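Local atomic coordinates of hydroalkoxylation enzyme phnH (Penicillium herquei, PDB entry 6JJT), a protein that catalyses the enantioselective intramolecular hydroalkoxylation of a prenylated phenalenone to (2'R)-atrovenetin in the biosynthesis of herqueinone-type phenalenones. Residues D[106-118]-D[127-139]. Residues are numbered along the deposited sequence; the frame is centred on the assembly and turned at random.
Sequences AAIPYVAVLFDTS and NVTAWGTPPNLNE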
# COMPACT_ATOMS: atom_id res chain seq x y z
N ALA D 106 -8.69 3.81 -7.89
CA ALA D 106 -9.93 4.12 -8.59
C ALA D 106 -11.14 3.79 -7.76
O ALA D 106 -11.16 2.78 -7.08
CB ALA D 106 -9.98 3.35 -9.91
N ALA D 107 -12.17 4.67 -7.82
CA ALA D 107 -13.54 4.31 -7.51
C ALA D 107 -14.23 4.16 -8.86
O ALA D 107 -14.66 5.15 -9.47
CB ALA D 107 -14.17 5.42 -6.68
N ILE D 108 -14.15 2.95 -9.41
CA ILE D 108 -14.46 2.74 -10.82
C ILE D 108 -15.85 3.34 -11.08
O ILE D 108 -16.79 3.12 -10.32
CB ILE D 108 -14.41 1.22 -11.11
CG1 ILE D 108 -12.98 0.64 -11.04
CG2 ILE D 108 -15.12 0.78 -12.41
CD1 ILE D 108 -12.06 1.12 -12.13
N PRO D 109 -16.02 4.07 -12.21
CA PRO D 109 -15.06 4.19 -13.29
C PRO D 109 -14.12 5.38 -13.26
O PRO D 109 -13.52 5.71 -14.28
CB PRO D 109 -16.01 4.38 -14.50
CG PRO D 109 -17.14 5.21 -13.94
CD PRO D 109 -17.34 4.65 -12.55
N TYR D 110 -13.96 6.02 -12.08
CA TYR D 110 -13.11 7.19 -11.95
C TYR D 110 -11.72 6.80 -11.42
O TYR D 110 -11.63 6.13 -10.34
CB TYR D 110 -13.77 8.14 -10.95
CG TYR D 110 -15.23 8.43 -11.27
CD1 TYR D 110 -15.65 8.68 -12.59
CD2 TYR D 110 -16.20 8.41 -10.28
CE1 TYR D 110 -16.99 8.92 -12.90
CE2 TYR D 110 -17.54 8.63 -10.58
CZ TYR D 110 -17.92 8.90 -11.88
OH TYR D 110 -19.26 9.14 -12.15
N VAL D 111 -10.68 7.23 -12.11
CA VAL D 111 -9.33 6.75 -11.88
C VAL D 111 -8.40 7.90 -11.55
O VAL D 111 -8.23 8.82 -12.35
CB VAL D 111 -8.81 5.98 -13.12
CG1 VAL D 111 -7.42 5.38 -12.82
CG2 VAL D 111 -9.80 4.91 -13.54
N ALA D 112 -7.73 7.83 -10.40
CA ALA D 112 -6.72 8.82 -10.06
C ALA D 112 -5.35 8.24 -10.38
O ALA D 112 -5.15 7.02 -10.16
CB ALA D 112 -6.79 9.12 -8.57
N VAL D 113 -4.39 9.07 -10.76
CA VAL D 113 -3.12 8.59 -11.26
C VAL D 113 -2.00 9.43 -10.70
O VAL D 113 -2.11 10.68 -10.63
CB VAL D 113 -3.08 8.71 -12.80
CG1 VAL D 113 -1.87 8.01 -13.36
CG2 VAL D 113 -4.34 8.18 -13.44
N LEU D 114 -0.91 8.77 -10.34
CA LEU D 114 0.36 9.35 -9.99
C LEU D 114 1.44 8.70 -10.86
O LEU D 114 1.22 7.60 -11.39
CB LEU D 114 0.67 9.13 -8.50
CG LEU D 114 -0.26 9.88 -7.54
CD1 LEU D 114 -0.14 9.27 -6.15
CD2 LEU D 114 0.02 11.38 -7.51
N PHE D 115 2.60 9.35 -10.97
CA PHE D 115 3.67 8.95 -11.87
C PHE D 115 5.02 9.03 -11.18
O PHE D 115 5.24 9.85 -10.29
CB PHE D 115 3.78 9.93 -13.06
CG PHE D 115 2.50 10.08 -13.85
CD1 PHE D 115 2.20 9.17 -14.88
CD2 PHE D 115 1.57 11.05 -13.53
CE1 PHE D 115 1.02 9.30 -15.61
CE2 PHE D 115 0.38 11.16 -14.22
CZ PHE D 115 0.10 10.29 -15.26
N ASP D 116 5.93 8.12 -11.58
CA ASP D 116 7.30 8.16 -11.11
C ASP D 116 8.24 7.87 -12.26
O ASP D 116 8.18 6.79 -12.88
CB ASP D 116 7.52 7.15 -9.98
CG ASP D 116 8.75 7.40 -9.15
OD1 ASP D 116 9.80 7.76 -9.72
OD2 ASP D 116 8.66 7.23 -7.94
N THR D 117 9.13 8.82 -12.52
CA THR D 117 10.19 8.61 -13.50
C THR D 117 11.39 9.47 -13.12
O THR D 117 11.20 10.62 -12.71
CB THR D 117 9.70 8.89 -14.93
OG1 THR D 117 10.80 8.57 -15.78
CG2 THR D 117 9.31 10.33 -15.20
N SER D 118 12.60 8.98 -13.36
CA SER D 118 13.79 9.84 -13.25
C SER D 118 14.22 10.40 -14.61
O SER D 118 15.24 11.11 -14.65
CB SER D 118 14.94 9.14 -12.57
OG SER D 118 15.20 7.90 -13.19
N ASN D 127 5.44 15.52 -10.48
CA ASN D 127 4.67 16.51 -9.75
C ASN D 127 3.22 16.55 -10.17
O ASN D 127 2.51 17.47 -9.75
CB ASN D 127 5.30 17.90 -9.90
CG ASN D 127 6.70 17.92 -9.35
OD1 ASN D 127 6.94 17.42 -8.25
ND2 ASN D 127 7.64 18.40 -10.14
N VAL D 128 2.74 15.59 -10.96
CA VAL D 128 1.40 15.61 -11.50
C VAL D 128 0.44 14.68 -10.76
O VAL D 128 0.73 13.49 -10.54
CB VAL D 128 1.39 15.24 -13.01
CG1 VAL D 128 -0.01 15.05 -13.56
CG2 VAL D 128 2.19 16.30 -13.79
N THR D 129 -0.76 15.17 -10.46
CA THR D 129 -1.91 14.33 -10.15
C THR D 129 -2.83 14.34 -11.37
O THR D 129 -3.30 15.44 -11.82
CB THR D 129 -2.76 14.89 -8.99
OG1 THR D 129 -2.90 16.33 -9.18
CG2 THR D 129 -2.06 14.74 -7.67
N ALA D 130 -3.14 13.17 -11.92
CA ALA D 130 -4.10 13.07 -13.00
C ALA D 130 -5.34 12.30 -12.64
O ALA D 130 -5.40 11.63 -11.60
CB ALA D 130 -3.41 12.50 -14.23
N TRP D 131 -6.33 12.31 -13.54
CA TRP D 131 -7.63 11.72 -13.31
C TRP D 131 -8.18 11.28 -14.66
O TRP D 131 -8.04 12.08 -15.62
CB TRP D 131 -8.58 12.76 -12.68
CG TRP D 131 -9.92 12.22 -12.35
CD1 TRP D 131 -10.37 11.80 -11.13
CD2 TRP D 131 -11.05 12.05 -13.23
NE1 TRP D 131 -11.65 11.38 -11.18
CE2 TRP D 131 -12.12 11.54 -12.46
CE3 TRP D 131 -11.29 12.30 -14.60
CZ2 TRP D 131 -13.36 11.22 -12.98
CZ3 TRP D 131 -12.53 11.99 -15.11
CH2 TRP D 131 -13.56 11.50 -14.31
N GLY D 132 -8.76 10.09 -14.73
CA GLY D 132 -9.27 9.60 -16.00
C GLY D 132 -10.51 8.77 -15.84
O GLY D 132 -10.87 8.34 -14.75
N THR D 133 -11.18 8.51 -16.99
CA THR D 133 -12.35 7.66 -17.01
C THR D 133 -12.56 7.24 -18.47
O THR D 133 -12.03 7.92 -19.35
CB THR D 133 -13.56 8.41 -16.44
OG1 THR D 133 -14.58 7.49 -16.12
CG2 THR D 133 -14.14 9.46 -17.40
N PRO D 134 -13.25 6.12 -18.75
CA PRO D 134 -13.54 5.74 -20.15
C PRO D 134 -14.56 6.73 -20.73
O PRO D 134 -15.63 6.87 -20.14
CB PRO D 134 -14.09 4.32 -20.06
CG PRO D 134 -13.78 3.87 -18.65
CD PRO D 134 -13.81 5.14 -17.81
N PRO D 135 -14.30 7.42 -21.88
CA PRO D 135 -15.30 8.28 -22.50
C PRO D 135 -16.53 7.51 -22.97
O PRO D 135 -17.62 8.07 -23.01
CB PRO D 135 -14.56 8.98 -23.66
CG PRO D 135 -13.42 8.04 -23.99
CD PRO D 135 -13.02 7.52 -22.61
N ASN D 136 -16.37 6.21 -23.23
CA ASN D 136 -17.45 5.29 -23.55
C ASN D 136 -17.42 4.11 -22.57
O ASN D 136 -16.52 3.27 -22.63
CB ASN D 136 -17.30 4.86 -25.01
CG ASN D 136 -18.32 3.83 -25.44
OD1 ASN D 136 -19.20 3.47 -24.67
ND2 ASN D 136 -18.16 3.32 -26.65
N LEU D 137 -18.39 4.03 -21.66
CA LEU D 137 -18.33 3.05 -20.57
C LEU D 137 -18.49 1.60 -21.04
O LEU D 137 -18.19 0.66 -20.30
CB LEU D 137 -19.34 3.44 -19.49
CG LEU D 137 -19.02 4.75 -18.75
CD1 LEU D 137 -20.16 5.16 -17.83
CD2 LEU D 137 -17.72 4.61 -17.96
N ASN D 138 -18.94 1.40 -22.28
CA ASN D 138 -18.99 0.04 -22.79
C ASN D 138 -17.67 -0.29 -23.49
O ASN D 138 -17.53 -1.39 -24.01
CB ASN D 138 -20.26 -0.26 -23.59
CG ASN D 138 -20.69 0.86 -24.50
OD1 ASN D 138 -19.94 1.26 -25.38
ND2 ASN D 138 -21.91 1.35 -24.30
N GLU D 139 -16.69 0.62 -23.43
CA GLU D 139 -15.32 0.32 -23.88
C GLU D 139 -14.34 0.65 -22.76
O GLU D 139 -13.68 1.68 -22.79
CB GLU D 139 -14.98 1.06 -25.17
CG GLU D 139 -15.69 0.47 -26.37
CD GLU D 139 -15.78 1.35 -27.60
OE1 GLU D 139 -15.28 2.51 -27.55
OE2 GLU D 139 -16.37 0.88 -28.60
O HOH W 1 2.87 12.01 -9.79
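P109, which follows a cis peptide bond, meets the end of strand 129-133 and the loop beyond it with its ring and its carbonyl. P109 CB lies 3.9 Å from L137 CD2 and also packs on P134 CD, while the hydroxyl T133 OG1 donates to P109 O at 2.8 Å, from well above the carbonyl plane (58°). That hydroxyl is brought there by a chi1 of -164°, which sets it opposite T133's own backbone N. Next, the Y110 ring runs alongside the W131 indole, pointing the same way. Their planes are 26° apart but slid past each other, so overlap is slight and the touch is made by Y110 CD1 on W131 CZ2 (3.4 Å). V111 and G132 form an antiparallel hydrogen-bonded pair, joined by V111 N to G132 O and by G132 N to V111 O (2.7 Å); V111 O also lies over one face of the indole. Strands 110-116 and 129-133 are thus neighbours in the eight-stranded antiparallel barrel of this DUF3237 protein, with strands 99-107 and 142-148 flanking the pair. A112 faces W131 as a non-hydrogen-bonded pair, on the sheet face where W131 NE1 reaches T129 OG1 of the second subunit. V113 and A130 restore the two-bond pattern, and their CB atoms pack at 4.1 Å on the other face. L114 CD2 then lies beside T129 CG2. Beyond it the strands part, and a water bridges F115 N to V128 O. The F115 ring turns its edge to A130 CB, with F115 CE2 equally near V128 CG1 (4.0 Å).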